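Local coordinates for protein putative aldehyde dehydrogenase (Burkholderia cenocepacia, PDB 4YWE) that probably oxidises aldehydes to carboxylic acids with NAD or NADP as electron acceptor, as a member of the aldehyde dehydrogenase family, at residues G138-V144 with K480-H486; A170-N176 with A472-T477; V150-I154 with S167-A171. All coordinates share one frame; numbering follows the deposited sequence.

Contact 1. Residues G138-V144 with K480-H486; sequences GYTVLTV and KTIAIRH
The Tyr139 ring has the aliphatic part of Arg485 over one face. Arg485 CB stands 3.9 Å from the centroid of the Tyr139 ring, 28° off its normal, a CH-pi contact. The arginine chain runs on, extended, past the rim of the ring. Its CD reaches Tyr139 OH at 3.3 Å, not a hydrogen bond. The hydroxyl, buried without a polar partner, lies near the guanidinium plane, at its edge; the ring and guanidinium planes are 74° apart. Tyr135 meets the same tyrosine edge-to-face.

The His486 ring has Gly138 O over one face, offset toward the rim. At its edge Thr140 OG1 lies 2.6 Å from His486 NE2, a short hydrogen bond in which either may donate. The imidazole folds back to Thr140 because CG sits between the backbone N and the carbonyl carbon (chi1 49°).

From this end the backbones run on as an antiparallel ladder to Val144 and Lys480. Thr140, Leu142 and Val144 form hydrogen-bonded pairs with Ile484, Ile482 and Lys480. Ile482 N to Leu142 O is 2.7 Å, and His486 N adds a bond to Gly138 O. On the face of Leu142, its CD2 packs against Ile484 CD1 at 3.7 Å. On the face of Val141, its CG1 meets Thr481 CG2 at 3.8 Å.

Lys480 NZ bonds to Ala433 O and Leu436 O of a neighbouring subunit and forms a salt bridge with Glu146. Residues 481-484 also pair in parallel with a strand of that subunit. The antiparallel arm, continued by a partner's sheet, is characteristic of the oligomerisation region of aldehyde dehydrogenases.

Contact 2. Residues A170-N176 with A472-T477; sequences AALAAGN and ALYGFT
Ala170 and Ala171 lie on the last turns of helix 160-174, against the weakly bonded turn at about 472-475 and Phe476 just after it. The nearest CA atoms are those of Ala171 and Phe476, 5.6 Å apart. The helix ends in a Schellman motif. Gly175 takes positive phi (103°), and Asn176 N bonds back to Ala171 O while Gly175 N bonds to Leu172 O.

Phe476 lies against the helix surface. Ala171 CB sits over one face of its ring, 4.0 Å from the centroid and offset toward the rim, a CH-pi contact. Ala170 CB comes obliquely from the same side of the ring, 3.7 Å from Phe476 CD2. Leu473 sends CD2 to Ala170 O and to the methyl of Ala173. Ala174 CB touches Thr477 CG2 at 3.7 Å and packs on Phe476 CB.

One polar side chain joins the segments. Asn176 ND2 donates to Phe476 O at 2.9 Å and to Ala171 O at 3.0 Å. CG lies beside the backbone N (chi1 -58°), turning the amide toward both acceptors. Both acceptors lie near the amide plane, and both bonds use carbonyl lone pairs. The two bonds fix the rotation of the amide, and Gly149 N satisfies its OD1.

Tyr121 of helix 104-124 also touches Ala170, Ala173 and Ala472. Ala472 is about 8 Å from Glu256, predicted to be catalytic, measured between side chains. The arrangement is a Schellman-capped helix end packed on the turn that leads into strand 477-485, within the buried interior of the aldehyde dehydrogenase fold.

Contact 3. Residues V150-I154 with S167-A171; sequences VTGHI and SVGAA
Two hydroxyls hold the His153 ring by hydrogen bonds: Ser167 OG across the contact and Thr151 OG1 from its own strand. His153 ND1 and Ser167 OG are 2.6 Å apart, in a short bond. Either atom may be the donor. Ser167 OG lies in the plane of the imidazole, at its edge. Ser167 puts this oxygen anti to its backbone N (chi1 -171°), which carries it to the ring. The other ring nitrogen is held from the strand's own side: Thr151 OG1 lies 2.8 Å from His153 NE2, again with the donor undecided. The chain of polar groups extends in both directions. Ser167 OG also bonds to Ser231 OG, and Thr151 OG1 makes a weak bond to Ala177 O.

Apolar contacts close in round the same ring. Val168 CG2 stands over one face, 4.1 Å from the His153 centroid and only 14° off the normal, which makes a CH-pi contact. The methyl of Ala171 comes near the plane instead, at the ring edge, with CB 3.5 Å from His153 CE1. That methyl also touches Thr151 OG1 at 3.6 Å.

The backbones stay well apart. Strand and helix segments run nearly antiparallel, at 169°, with their axes 9.6 Å from each other at closest approach. Side chains bridge that gap, within the beta-alpha-beta unit of strand 139-155, helix 160-174 and strand 177-182.

The chemistry implies a buried imidazole with both nitrogens occupied and its rotation fixed by two hydroxyls. The proton of a neutral ring could in principle sit on either nitrogen, though the weak bond to Ala177 O, if made, would use the Thr151 proton. A polar link between strand and helix is thereby held in the buried interior.

Contacts 2 and 3 are core contacts, untouched by other subunits. Contact 1 is also largely buried, but much of its cover comes from the other chains, and it lies about 38 Å from the chain centre. Contacts 1 and 3 use distant parts of strand 139-155. Contacts 2 and 3 share helix 160-174, with centres about 8 Å apart, and touch where Phe476 CE1 meets His153 CE1 at 3.9 Å. The turn of contact 2 leads directly into the strand of contact 1. Backbone ladder bonds dominate contact 1, alanine methyls and one asparagine amide contact 2, and a histidine between hydroxyls contact 3.

Contact 1. Residues G138-V144 with K480-H486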
ATOM      1  N   GLY A 138      -5.033 -13.263  19.841  1.00 18.17           N
ATOM      2  CA  GLY A 138      -5.709 -12.476  20.853  1.00 18.25           C
ATOM      3  C   GLY A 138      -5.340 -11.008  20.786  1.00 17.59           C
ATOM      4  O   GLY A 138      -5.685 -10.229  21.673  1.00 17.65           O
ATOM      5  N   TYR A 139      -4.633 -10.633  19.724  1.00 17.01           N
ATOM      6  CA  TYR A 139      -4.203  -9.254  19.530  1.00 19.97           C
ATOM      7  C   TYR A 139      -4.749  -8.660  18.239  1.00 15.87           C
ATOM      8  O   TYR A 139      -4.917  -9.359  17.242  1.00 15.88           O
ATOM      9  CB  TYR A 139      -2.676  -9.161  19.517  1.00 21.94           C
ATOM     10  CG  TYR A 139      -2.046  -8.957  20.873  1.00 24.92           C
ATOM     11  CD1 TYR A 139      -1.752 -10.038  21.695  1.00 29.55           C
ATOM     12  CD2 TYR A 139      -1.731  -7.683  21.327  1.00 25.96           C
ATOM     13  CE1 TYR A 139      -1.170  -9.853  22.935  1.00 31.88           C
ATOM     14  CE2 TYR A 139      -1.149  -7.489  22.564  1.00 28.11           C
ATOM     15  CZ  TYR A 139      -0.871  -8.577  23.363  1.00 30.15           C
ATOM     16  OH  TYR A 139      -0.292  -8.386  24.595  1.00 28.46           O
ATOM     17  N   THR A 140      -5.021  -7.361  18.270  1.00 16.72           N
ATOM     18  CA  THR A 140      -5.335  -6.611  17.060  1.00 14.99           C
ATOM     19  C   THR A 140      -4.467  -5.359  17.012  1.00 14.49           C
ATOM     20  O   THR A 140      -4.520  -4.517  17.909  1.00 14.52           O
ATOM     21  CB  THR A 140      -6.821  -6.219  16.985  1.00 15.12           C
ATOM     22  OG1 THR A 140      -7.620  -7.396  16.807  1.00 17.27           O
ATOM     23  CG2 THR A 140      -7.057  -5.279  15.812  1.00 17.65           C
ATOM     24  N   VAL A 141      -3.662  -5.247  15.964  1.00 14.08           N
ATOM     25  CA  VAL A 141      -2.742  -4.127  15.829  1.00 13.64           C
ATOM     26  C   VAL A 141      -3.155  -3.247  14.659  1.00 13.21           C
ATOM     27  O   VAL A 141      -3.299  -3.723  13.536  1.00 13.12           O
ATOM     28  CB  VAL A 141      -1.296  -4.619  15.662  1.00 13.57           C
ATOM     29  CG1 VAL A 141      -0.362  -3.450  15.387  1.00 13.13           C
ATOM     30  CG2 VAL A 141      -0.852  -5.389  16.899  1.00 14.05           C
ATOM     31  N   LEU A 142      -3.359  -1.964  14.931  1.00 13.01           N
ATOM     32  CA  LEU A 142      -3.672  -1.007  13.878  1.00 18.28           C
ATOM     33  C   LEU A 142      -2.731   0.191  13.951  1.00 15.40           C
ATOM     34  O   LEU A 142      -2.200   0.514  15.015  1.00 12.43           O
ATOM     35  CB  LEU A 142      -5.130  -0.541  13.965  1.00 18.38           C
ATOM     36  CG  LEU A 142      -5.597   0.250  15.189  1.00 21.02           C
ATOM     37  CD1 LEU A 142      -6.795   1.111  14.828  1.00 19.65           C
ATOM     38  CD2 LEU A 142      -5.950  -0.678  16.341  1.00 20.51           C
ATOM     39  N   THR A 143      -2.521   0.836  12.811  1.00 11.96           N
ATOM     40  CA  THR A 143      -1.693   2.032  12.754  1.00 11.68           C
ATOM     41  C   THR A 143      -2.489   3.191  12.174  1.00 16.73           C
ATOM     42  O   THR A 143      -3.304   3.006  11.271  1.00 14.08           O
ATOM     43  CB  THR A 143      -0.424   1.814  11.910  1.00 11.42           C
ATOM     44  OG1 THR A 143      -0.782   1.670  10.530  1.00 18.10           O
ATOM     45  CG2 THR A 143       0.329   0.572  12.374  1.00 11.62           C
ATOM     46  N   VAL A 144      -2.253   4.385  12.704  1.00 15.62           N
ATOM     47  CA  VAL A 144      -2.933   5.579  12.228  1.00 13.92           C
ATOM     48  C   VAL A 144      -1.905   6.652  11.904  1.00 11.19           C
ATOM     49  O   VAL A 144      -0.945   6.850  12.648  1.00 11.20           O
ATOM     50  CB  VAL A 144      -3.959   6.089  13.258  1.00 13.90           C
ATOM     51  CG1 VAL A 144      -5.178   5.179  13.287  1.00 12.21           C
ATOM     52  CG2 VAL A 144      -3.326   6.185  14.637  1.00 14.66           C
ATOM     53  N   LYS A 480       1.319   6.307  14.420  1.00 15.62           N
ATOM     54  CA  LYS A 480       1.023   5.820  15.760  1.00 13.92           C
ATOM     55  C   LYS A 480       0.542   4.377  15.676  1.00 11.03           C
ATOM     56  O   LYS A 480      -0.374   4.066  14.915  1.00  9.70           O
ATOM     57  CB  LYS A 480      -0.033   6.692  16.445  1.00 16.07           C
ATOM     58  CG  LYS A 480      -0.545   6.106  17.758  1.00 16.96           C
ATOM     59  CD  LYS A 480      -1.738   6.880  18.303  1.00 15.79           C
ATOM     60  CE  LYS A 480      -1.326   8.242  18.838  1.00 14.94           C
ATOM     61  NZ  LYS A 480      -2.497   9.011  19.343  1.00  9.42           N
ATOM     62  N   THR A 481       1.162   3.497  16.453  1.00 11.72           N
ATOM     63  CA  THR A 481       0.765   2.093  16.465  1.00 14.33           C
ATOM     64  C   THR A 481      -0.060   1.771  17.711  1.00 12.24           C
ATOM     65  O   THR A 481       0.330   2.097  18.832  1.00 10.10           O
ATOM     66  CB  THR A 481       1.988   1.162  16.400  1.00 13.65           C
ATOM     67  OG1 THR A 481       2.770   1.485  15.244  1.00 13.73           O
ATOM     68  CG2 THR A 481       1.554  -0.294  16.319  1.00 12.69           C
ATOM     69  N   ILE A 482      -1.207   1.134  17.503  1.00 13.60           N
ATOM     70  CA  ILE A 482      -2.099   0.785  18.602  1.00 10.85           C
ATOM     71  C   ILE A 482      -2.239  -0.728  18.706  1.00 12.72           C
ATOM     72  O   ILE A 482      -2.782  -1.373  17.808  1.00  9.16           O
ATOM     73  CB  ILE A 482      -3.473   1.453  18.429  1.00 11.55           C
ATOM     74  CG1 ILE A 482      -3.312   2.972  18.320  1.00 10.54           C
ATOM     75  CG2 ILE A 482      -4.395   1.079  19.583  1.00  9.72           C
ATOM     76  CD1 ILE A 482      -4.595   3.706  17.981  1.00 12.94           C
ATOM     77  N   ALA A 483      -1.749  -1.291  19.806  1.00 10.69           N
ATOM     78  CA  ALA A 483      -1.797  -2.734  20.016  1.00 16.34           C
ATOM     79  C   ALA A 483      -2.851  -3.106  21.054  1.00 13.83           C
ATOM     80  O   ALA A 483      -2.701  -2.812  22.239  1.00 13.49           O
ATOM     81  CB  ALA A 483      -0.432  -3.253  20.438  1.00 17.63           C
ATOM     82  N   ILE A 484      -3.916  -3.758  20.599  1.00 15.11           N
ATOM     83  CA  ILE A 484      -5.019  -4.129  21.476  1.00 15.90           C
ATOM     84  C   ILE A 484      -4.945  -5.601  21.872  1.00 14.58           C
ATOM     85  O   ILE A 484      -5.051  -6.484  21.022  1.00 14.70           O
ATOM     86  CB  ILE A 484      -6.376  -3.832  20.813  1.00 14.20           C
ATOM     87  CG1 ILE A 484      -6.380  -2.432  20.200  1.00  9.79           C
ATOM     88  CG2 ILE A 484      -7.504  -3.997  21.820  1.00 11.86           C
ATOM     89  CD1 ILE A 484      -7.575  -2.166  19.309  1.00 10.16           C
ATOM     90  N   ARG A 485      -4.769  -5.856  23.164  1.00 16.27           N
ATOM     91  CA  ARG A 485      -4.843  -7.215  23.688  1.00 20.52           C
ATOM     92  C   ARG A 485      -6.270  -7.505  24.136  1.00 20.55           C
ATOM     93  O   ARG A 485      -6.740  -6.948  25.127  1.00 22.00           O
ATOM     94  CB  ARG A 485      -3.867  -7.408  24.850  1.00 22.91           C
ATOM     95  CG  ARG A 485      -3.834  -8.823  25.401  1.00 28.26           C
ATOM     96  CD  ARG A 485      -2.850  -8.943  26.553  1.00 35.54           C
ATOM     97  NE  ARG A 485      -2.811 -10.296  27.100  1.00 41.74           N
ATOM     98  CZ  ARG A 485      -3.630 -10.741  28.047  1.00 46.84           C
ATOM     99  NH1 ARG A 485      -4.558  -9.939  28.556  1.00 48.13           N
ATOM    100  NH2 ARG A 485      -3.525 -11.988  28.486  1.00 50.75           N
ATOM    101  N   HIS A 486      -6.958  -8.374  23.403  1.00 19.40           N
ATOM    102  CA  HIS A 486      -8.373  -8.627  23.658  1.00 14.08           C
ATOM    103  C   HIS A 486      -8.683 -10.106  23.866  1.00 15.74           C
ATOM    104  O   HIS A 486      -9.762 -10.458  24.338  1.00 15.52           O
ATOM    105  CB  HIS A 486      -9.220  -8.075  22.507  1.00 13.20           C
ATOM    106  CG  HIS A 486      -8.734  -8.478  21.148  1.00 13.25           C
ATOM    107  ND1 HIS A 486      -8.777  -9.780  20.698  1.00 14.05           N
ATOM    108  CD2 HIS A 486      -8.195  -7.750  20.142  1.00 15.56           C
ATOM    109  CE1 HIS A 486      -8.288  -9.837  19.473  1.00 17.05           C
ATOM    110  NE2 HIS A 486      -7.929  -8.618  19.111  1.00 16.84           N
TER

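Contact 2. Residues A170-N176 with A472-T477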
ATOM      1  N   ALA A 170      -0.179  19.993   1.144  1.00 11.34           N
ATOM      2  CA  ALA A 170      -0.018  18.651   1.694  1.00 13.17           C
ATOM      3  C   ALA A 170      -0.191  18.661   3.209  1.00 15.22           C
ATOM      4  O   ALA A 170      -0.788  17.747   3.780  1.00 17.37           O
ATOM      5  CB  ALA A 170       1.342  18.081   1.317  1.00 10.75           C
ATOM      6  N   ALA A 171       0.337  19.698   3.852  1.00 15.05           N
ATOM      7  CA  ALA A 171       0.254  19.831   5.303  1.00 14.15           C
ATOM      8  C   ALA A 171      -1.196  19.965   5.755  1.00 17.59           C
ATOM      9  O   ALA A 171      -1.614  19.337   6.728  1.00 19.05           O
ATOM     10  CB  ALA A 171       1.072  21.028   5.772  1.00 14.67           C
ATOM     11  N   LEU A 172      -1.959  20.786   5.042  1.00 13.94           N
ATOM     12  CA  LEU A 172      -3.372  20.978   5.346  1.00 13.20           C
ATOM     13  C   LEU A 172      -4.166  19.695   5.128  1.00 13.11           C
ATOM     14  O   LEU A 172      -5.012  19.333   5.946  1.00 13.61           O
ATOM     15  CB  LEU A 172      -3.955  22.107   4.493  1.00 16.85           C
ATOM     16  CG  LEU A 172      -3.606  23.530   4.927  1.00 17.33           C
ATOM     17  CD1 LEU A 172      -4.132  24.541   3.918  1.00 13.47           C
ATOM     18  CD2 LEU A 172      -4.166  23.806   6.315  1.00 15.40           C
ATOM     19  N   ALA A 173      -3.887  19.013   4.022  1.00 12.31           N
ATOM     20  CA  ALA A 173      -4.580  17.774   3.691  1.00 20.07           C
ATOM     21  C   ALA A 173      -4.312  16.713   4.752  1.00 18.13           C
ATOM     22  O   ALA A 173      -5.176  15.891   5.056  1.00 12.55           O
ATOM     23  CB  ALA A 173      -4.156  17.273   2.314  1.00 12.27           C
ATOM     24  N   ALA A 174      -3.110  16.754   5.321  1.00 16.46           N
ATOM     25  CA  ALA A 174      -2.713  15.809   6.359  1.00 15.42           C
ATOM     26  C   ALA A 174      -3.370  16.134   7.700  1.00 17.28           C
ATOM     27  O   ALA A 174      -3.382  15.305   8.611  1.00 15.75           O
ATOM     28  CB  ALA A 174      -1.199  15.793   6.502  1.00 12.59           C
ATOM     29  N   GLY A 175      -3.909  17.345   7.819  1.00 15.00           N
ATOM     30  CA  GLY A 175      -4.620  17.745   9.020  1.00 12.71           C
ATOM     31  C   GLY A 175      -3.843  18.662   9.946  1.00 16.48           C
ATOM     32  O   GLY A 175      -4.242  18.884  11.091  1.00 16.67           O
ATOM     33  N   ASN A 176      -2.735  19.201   9.451  1.00 17.41           N
ATOM     34  CA  ASN A 176      -1.906  20.106  10.239  1.00 12.33           C
ATOM     35  C   ASN A 176      -2.398  21.548  10.143  1.00 20.11           C
ATOM     36  O   ASN A 176      -3.088  21.919   9.193  1.00 21.35           O
ATOM     37  CB  ASN A 176      -0.446  20.036   9.780  1.00 11.89           C
ATOM     38  CG  ASN A 176       0.131  18.637   9.873  1.00 16.23           C
ATOM     39  OD1 ASN A 176       0.600  18.215  10.930  1.00 15.84           O
ATOM     40  ND2 ASN A 176       0.108  17.911   8.762  1.00 16.98           N
ATOM     41  N   ALA A 472       4.119  12.805  -0.193  1.00  8.37           N
ATOM     42  CA  ALA A 472       4.385  13.958   0.659  1.00 10.72           C
ATOM     43  C   ALA A 472       3.600  13.892   1.967  1.00 15.79           C
ATOM     44  O   ALA A 472       4.046  14.405   2.994  1.00 17.77           O
ATOM     45  CB  ALA A 472       4.064  15.246  -0.085  1.00  9.34           C
ATOM     46  N   LEU A 473       2.434  13.256   1.922  1.00 15.40           N
ATOM     47  CA  LEU A 473       1.568  13.134   3.090  1.00 14.85           C
ATOM     48  C   LEU A 473       2.232  12.356   4.227  1.00 11.24           C
ATOM     49  O   LEU A 473       1.922  12.576   5.398  1.00 11.68           O
ATOM     50  CB  LEU A 473       0.247  12.464   2.706  1.00 16.72           C
ATOM     51  CG  LEU A 473      -0.602  13.176   1.651  1.00 18.67           C
ATOM     52  CD1 LEU A 473      -1.839  12.359   1.323  1.00 17.91           C
ATOM     53  CD2 LEU A 473      -0.987  14.571   2.120  1.00 16.22           C
ATOM     54  N   TYR A 474       3.139  11.447   3.880  1.00 10.14           N
ATOM     55  CA  TYR A 474       3.837  10.648   4.886  1.00 14.86           C
ATOM     56  C   TYR A 474       4.843  11.496   5.657  1.00 17.86           C
ATOM     57  O   TYR A 474       5.154  11.211   6.813  1.00 21.24           O
ATOM     58  CB  TYR A 474       4.538   9.454   4.239  1.00  6.96           C
ATOM     59  CG  TYR A 474       3.596   8.526   3.508  1.00 17.28           C
ATOM     60  CD1 TYR A 474       2.711   7.714   4.205  1.00 13.76           C
ATOM     61  CD2 TYR A 474       3.592   8.462   2.120  1.00 17.74           C
ATOM     62  CE1 TYR A 474       1.845   6.866   3.540  1.00 17.37           C
ATOM     63  CE2 TYR A 474       2.731   7.616   1.448  1.00 20.17           C
ATOM     64  CZ  TYR A 474       1.860   6.821   2.162  1.00 21.67           C
ATOM     65  OH  TYR A 474       1.001   5.979   1.494  1.00 27.85           O
ATOM     66  N   GLY A 475       5.354  12.537   5.008  1.00 16.05           N
ATOM     67  CA  GLY A 475       6.270  13.456   5.655  1.00 14.29           C
ATOM     68  C   GLY A 475       5.556  14.450   6.551  1.00 16.61           C
ATOM     69  O   GLY A 475       6.165  15.043   7.442  1.00 19.32           O
ATOM     70  N   PHE A 476       4.260  14.632   6.315  1.00 18.23           N
ATOM     71  CA  PHE A 476       3.467  15.578   7.095  1.00 17.29           C
ATOM     72  C   PHE A 476       2.592  14.874   8.130  1.00 16.97           C
ATOM     73  O   PHE A 476       1.727  15.498   8.749  1.00 17.89           O
ATOM     74  CB  PHE A 476       2.602  16.441   6.175  1.00 14.98           C
ATOM     75  CG  PHE A 476       3.366  17.528   5.473  1.00 15.89           C
ATOM     76  CD1 PHE A 476       3.840  18.621   6.178  1.00 16.74           C
ATOM     77  CD2 PHE A 476       3.609  17.458   4.111  1.00 11.25           C
ATOM     78  CE1 PHE A 476       4.544  19.624   5.539  1.00 15.97           C
ATOM     79  CE2 PHE A 476       4.311  18.458   3.466  1.00 16.57           C
ATOM     80  CZ  PHE A 476       4.779  19.542   4.180  1.00 17.23           C
ATOM     81  N   THR A 477       2.815  13.576   8.308  1.00 15.20           N
ATOM     82  CA  THR A 477       2.156  12.832   9.373  1.00 14.35           C
ATOM     83  C   THR A 477       3.177  12.022  10.166  1.00 14.90           C
ATOM     84  O   THR A 477       4.335  11.906   9.765  1.00 14.41           O
ATOM     85  CB  THR A 477       1.060  11.876   8.836  1.00 14.27           C
ATOM     86  OG1 THR A 477       1.636  10.933   7.924  1.00 13.36           O
ATOM     87  CG2 THR A 477      -0.049  12.658   8.138  1.00 10.46           C
TER

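Contact 3. Residues V150-I154 with S167-A171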
ATOM      1  N   VAL A 150       1.348  21.422  14.433  1.00 15.58           N
ATOM      2  CA  VAL A 150       1.648  22.692  13.793  1.00 12.75           C
ATOM      3  C   VAL A 150       2.881  22.532  12.912  1.00 16.77           C
ATOM      4  O   VAL A 150       3.943  22.126  13.386  1.00 12.21           O
ATOM      5  CB  VAL A 150       1.853  23.810  14.826  1.00 13.26           C
ATOM      6  CG1 VAL A 150       2.288  25.092  14.136  1.00 15.32           C
ATOM      7  CG2 VAL A 150       0.577  24.031  15.624  1.00 13.76           C
ATOM      8  N   THR A 151       2.734  22.843  11.628  1.00 12.42           N
ATOM      9  CA  THR A 151       3.843  22.733  10.688  1.00 16.27           C
ATOM     10  C   THR A 151       4.362  24.106  10.283  1.00 15.04           C
ATOM     11  O   THR A 151       3.583  25.011   9.987  1.00 16.46           O
ATOM     12  CB  THR A 151       3.441  21.957   9.419  1.00 14.49           C
ATOM     13  OG1 THR A 151       2.281  22.561   8.835  1.00 18.06           O
ATOM     14  CG2 THR A 151       3.138  20.505   9.756  1.00 11.27           C
ATOM     15  N   GLY A 152       5.683  24.253  10.283  1.00 14.89           N
ATOM     16  CA  GLY A 152       6.317  25.482   9.843  1.00 12.02           C
ATOM     17  C   GLY A 152       6.751  25.380   8.396  1.00 13.52           C
ATOM     18  O   GLY A 152       7.237  24.335   7.960  1.00 12.14           O
ATOM     19  N   HIS A 153       6.581  26.464   7.648  1.00 12.50           N
ATOM     20  CA  HIS A 153       6.867  26.445   6.220  1.00 11.71           C
ATOM     21  C   HIS A 153       7.748  27.615   5.800  1.00 15.71           C
ATOM     22  O   HIS A 153       7.353  28.775   5.917  1.00 16.25           O
ATOM     23  CB  HIS A 153       5.561  26.461   5.421  1.00 14.74           C
ATOM     24  CG  HIS A 153       4.630  25.340   5.764  1.00 15.44           C
ATOM     25  ND1 HIS A 153       4.544  24.187   5.012  1.00 11.23           N
ATOM     26  CD2 HIS A 153       3.747  25.193   6.779  1.00 16.70           C
ATOM     27  CE1 HIS A 153       3.647  23.380   5.549  1.00 11.22           C
ATOM     28  NE2 HIS A 153       3.148  23.966   6.622  1.00 16.78           N
ATOM     29  N   ILE A 154       8.945  27.303   5.314  1.00 11.75           N
ATOM     30  CA  ILE A 154       9.838  28.316   4.770  1.00 17.22           C
ATOM     31  C   ILE A 154       9.746  28.285   3.250  1.00 15.35           C
ATOM     32  O   ILE A 154      10.171  27.322   2.613  1.00 18.80           O
ATOM     33  CB  ILE A 154      11.286  28.112   5.243  1.00 22.36           C
ATOM     34  CG1 ILE A 154      11.339  27.968   6.765  1.00 24.83           C
ATOM     35  CG2 ILE A 154      12.164  29.267   4.779  1.00 24.03           C
ATOM     36  CD1 ILE A 154      10.851  29.187   7.511  1.00 24.71           C
ATOM     37  N   SER A 167       3.699  22.478  -0.300  1.00 14.22           N
ATOM     38  CA  SER A 167       4.043  22.375   1.115  1.00 10.79           C
ATOM     39  C   SER A 167       2.814  22.527   2.003  1.00 14.54           C
ATOM     40  O   SER A 167       2.492  21.635   2.787  1.00 15.94           O
ATOM     41  CB  SER A 167       5.090  23.426   1.487  1.00 11.08           C
ATOM     42  OG  SER A 167       5.583  23.212   2.798  1.00 12.51           O
ATOM     43  N   VAL A 168       2.134  23.661   1.875  1.00 15.38           N
ATOM     44  CA  VAL A 168       0.966  23.954   2.697  1.00 12.67           C
ATOM     45  C   VAL A 168      -0.213  23.074   2.284  1.00 15.01           C
ATOM     46  O   VAL A 168      -0.994  22.634   3.126  1.00 17.88           O
ATOM     47  CB  VAL A 168       0.601  25.449   2.617  1.00 13.00           C
ATOM     48  CG1 VAL A 168      -0.616  25.756   3.478  1.00 12.68           C
ATOM     49  CG2 VAL A 168       1.785  26.300   3.047  1.00 12.80           C
ATOM     50  N   GLY A 169      -0.330  22.811   0.987  1.00 13.41           N
ATOM     51  CA  GLY A 169      -1.399  21.971   0.477  1.00 15.87           C
ATOM     52  C   GLY A 169      -1.375  20.561   1.033  1.00 17.16           C
ATOM     53  O   GLY A 169      -2.419  19.993   1.360  1.00 19.15           O
ATOM     54  N   ALA A 170      -0.179  19.993   1.144  1.00 11.34           N
ATOM     55  CA  ALA A 170      -0.018  18.651   1.694  1.00 13.17           C
ATOM     56  C   ALA A 170      -0.191  18.661   3.209  1.00 15.22           C
ATOM     57  O   ALA A 170      -0.788  17.747   3.780  1.00 17.37           O
ATOM     58  CB  ALA A 170       1.342  18.081   1.317  1.00 10.75           C
ATOM     59  N   ALA A 171       0.337  19.698   3.852  1.00 15.05           N
ATOM     60  CA  ALA A 171       0.254  19.831   5.303  1.00 14.15           C
ATOM     61  C   ALA A 171      -1.196  19.965   5.755  1.00 17.59           C
ATOM     62  O   ALA A 171      -1.614  19.337   6.728  1.00 19.05           O
ATOM     63  CB  ALA A 171       1.072  21.028   5.772  1.00 14.67           C
TER